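Local coordinates for triosephosphate isomerase (Trichomonas vaginalis, PDB 4O4V) that catalyses the interconversion of D-glyceraldehyde 3-phosphate and dihydroxyacetone phosphate in glycolysis and gluconeogenesis, working as a homodimer, at the interface of chains A and B. Sequence-based numbering; all coordinates share one arbitrary frame. Chains: chain A/B, Triosephosphate isomerase.

The interface of chains A and B. Residues chain A 14-18, 45-46; chain B 69, 80-81, 84.
B:Met81 lies off one face of the A:Phe46 ring, displaced past the rim at CZ and CE2. A:Ile45 CG2 lies on that same face, also toward the rim. At the ring's edge, in its plane, sits the backbone O of A:Pro14. The A:Phe46 and B:Met81 side chains run at about a right angle, with ring CZ 3.7 Å from B:Met81 CG. B:Met81 is extended beyond CG (chi2 174°, chi3 -172°). SD passes off the ring plane near CE2, and the terminal methyl CE of B:Met81 comes to 3.6 Å from A:Pro14 O. A:Ile45 CG2 also touches B:Met81 CB, at 3.9 Å, so this methyl serves both the ring and the partner chain.

This patch is part of the two-fold interface of the triosephosphate isomerase homodimer. The loop before helix 17-28, the start of that helix and the 3-10 helix 44-46 of one subunit meet helix 79-83 and the residue after it from the other.

A:Lys15 lies against B:Pro80 through its CB, 3.9 Å from B:Pro80 CB. A:Lys15 O and B:Pro80 O, both acceptors, come within 3.1 Å, a doubtful close pair. The N-H of B:Met81 is near but points elsewhere and makes no hydrogen bond to A:Lys15 O.

B:Ser84 provides the polar link. Its CB packs on A:Thr16, while OG sits between its own backbone N and carbonyl carbon (chi1 79°). From there the hydroxyl donates to B:Met81 O and accepts from the other chain. This second bond ties helix 17-28 at its first residue: A:Val17 N to B:Ser84 OG, 3.0 Å, with 159° at the hydrogen.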
loop_
_atom_site.group_PDB
_atom_site.type_symbol
_atom_site.label_atom_id
_atom_site.label_comp_id
_atom_site.label_asym_id
_atom_site.label_seq_id
_atom_site.Cartn_x
_atom_site.Cartn_y
_atom_site.Cartn_z
ATOM N N PRO A 14 1.577 14.499 2.521
ATOM C CA PRO A 14 1.364 15.466 1.441
ATOM C C PRO A 14 1.731 14.845 0.092
ATOM O O PRO A 14 2.032 13.658 -0.002
ATOM C CB PRO A 14 2.310 16.614 1.847
ATOM C CG PRO A 14 3.461 15.903 2.475
ATOM C CD PRO A 14 2.840 14.742 3.235
ATOM N N LYS A 15 1.681 15.643 -0.967
ATOM C CA LYS A 15 1.940 15.146 -2.304
ATOM C C LYS A 15 3.394 14.903 -2.572
ATOM O O LYS A 15 3.708 14.111 -3.456
ATOM C CB LYS A 15 1.420 16.145 -3.355
ATOM C CG LYS A 15 -0.080 16.123 -3.480
ATOM C CD LYS A 15 -0.630 16.913 -4.673
ATOM C CE LYS A 15 -0.296 18.349 -4.604
ATOM N NZ LYS A 15 -0.914 18.962 -3.407
ATOM N N THR A 16 4.311 15.584 -1.876
ATOM C CA THR A 16 5.726 15.533 -2.241
ATOM C C THR A 16 6.628 15.370 -1.018
ATOM O O THR A 16 6.316 15.835 0.087
ATOM C CB THR A 16 6.193 16.789 -2.997
ATOM O OG1 THR A 16 6.191 17.909 -2.106
ATOM C CG2 THR A 16 5.311 17.067 -4.213
ATOM N N VAL A 17 7.788 14.764 -1.245
ATOM C CA VAL A 17 8.764 14.608 -0.182
ATOM C C VAL A 17 9.239 15.977 0.344
ATOM O O VAL A 17 9.493 16.108 1.543
ATOM C CB VAL A 17 9.942 13.703 -0.613
ATOM C CG1 VAL A 17 10.768 14.337 -1.742
ATOM C CG2 VAL A 17 10.786 13.348 0.600
ATOM N N GLU A 18 9.333 16.996 -0.502
ATOM C CA GLU A 18 9.726 18.321 -0.025
ATOM C C GLU A 18 8.710 18.859 0.985
ATOM O O GLU A 18 9.086 19.437 2.000
ATOM C CB GLU A 18 9.899 19.260 -1.220
ATOM C CG GLU A 18 11.061 18.888 -2.111
ATOM C CD GLU A 18 10.723 17.894 -3.264
ATOM O OE1 GLU A 18 9.623 17.251 -3.367
ATOM O OE2 GLU A 18 11.625 17.746 -4.124
ATOM N N ILE A 45 6.145 5.638 1.503
ATOM C CA ILE A 45 7.294 6.140 0.769
ATOM C C ILE A 45 7.975 7.307 1.491
ATOM O O ILE A 45 9.144 7.616 1.196
ATOM C CB ILE A 45 6.861 6.502 -0.665
ATOM C CG1 ILE A 45 8.078 6.611 -1.591
ATOM C CG2 ILE A 45 5.997 7.752 -0.709
ATOM C CD1 ILE A 45 7.715 6.840 -3.069
ATOM N N PHE A 46 7.281 7.934 2.431
ATOM C CA PHE A 46 7.862 8.987 3.260
ATOM C C PHE A 46 8.365 8.486 4.612
ATOM O O PHE A 46 8.997 9.246 5.353
ATOM C CB PHE A 46 6.850 10.114 3.520
ATOM C CG PHE A 46 6.377 10.848 2.289
ATOM C CD1 PHE A 46 7.179 11.037 1.171
ATOM C CD2 PHE A 46 5.095 11.370 2.254
ATOM C CE1 PHE A 46 6.681 11.724 0.038
ATOM C CE2 PHE A 46 4.607 12.052 1.127
ATOM C CZ PHE A 46 5.414 12.244 0.037
ATOM N N PRO B 69 -4.633 12.082 -6.335
ATOM C CA PRO B 69 -3.321 12.697 -6.045
ATOM C C PRO B 69 -2.894 12.652 -4.587
ATOM O O PRO B 69 -1.701 12.639 -4.294
ATOM C CB PRO B 69 -3.489 14.150 -6.502
ATOM C CG PRO B 69 -4.947 14.365 -6.463
ATOM C CD PRO B 69 -5.593 13.062 -6.855
ATOM N N PRO B 80 1.809 11.543 -7.264
ATOM C CA PRO B 80 2.727 12.670 -6.995
ATOM C C PRO B 80 3.824 12.324 -5.982
ATOM O O PRO B 80 4.926 12.849 -6.068
ATOM C CB PRO B 80 1.797 13.764 -6.459
ATOM C CG PRO B 80 0.404 13.387 -6.984
ATOM C CD PRO B 80 0.392 11.923 -7.087
ATOM N N MET B 81 3.519 11.473 -5.004
ATOM C CA MET B 81 4.513 11.137 -3.984
ATOM C C MET B 81 5.680 10.408 -4.639
ATOM O O MET B 81 6.849 10.695 -4.373
ATOM C CB MET B 81 3.907 10.256 -2.910
ATOM C CG MET B 81 2.748 10.839 -2.136
ATOM S SD MET B 81 2.063 9.581 -1.039
ATOM C CE MET B 81 0.590 10.437 -0.449
ATOM N N SER B 84 7.779 12.576 -6.846
ATOM C CA SER B 84 8.600 13.553 -6.146
ATOM C C SER B 84 9.987 13.011 -5.834
ATOM O O SER B 84 10.897 13.797 -5.533
ATOM C CB SER B 84 7.893 14.057 -4.874
ATOM O OG SER B 84 7.976 13.161 -3.760
#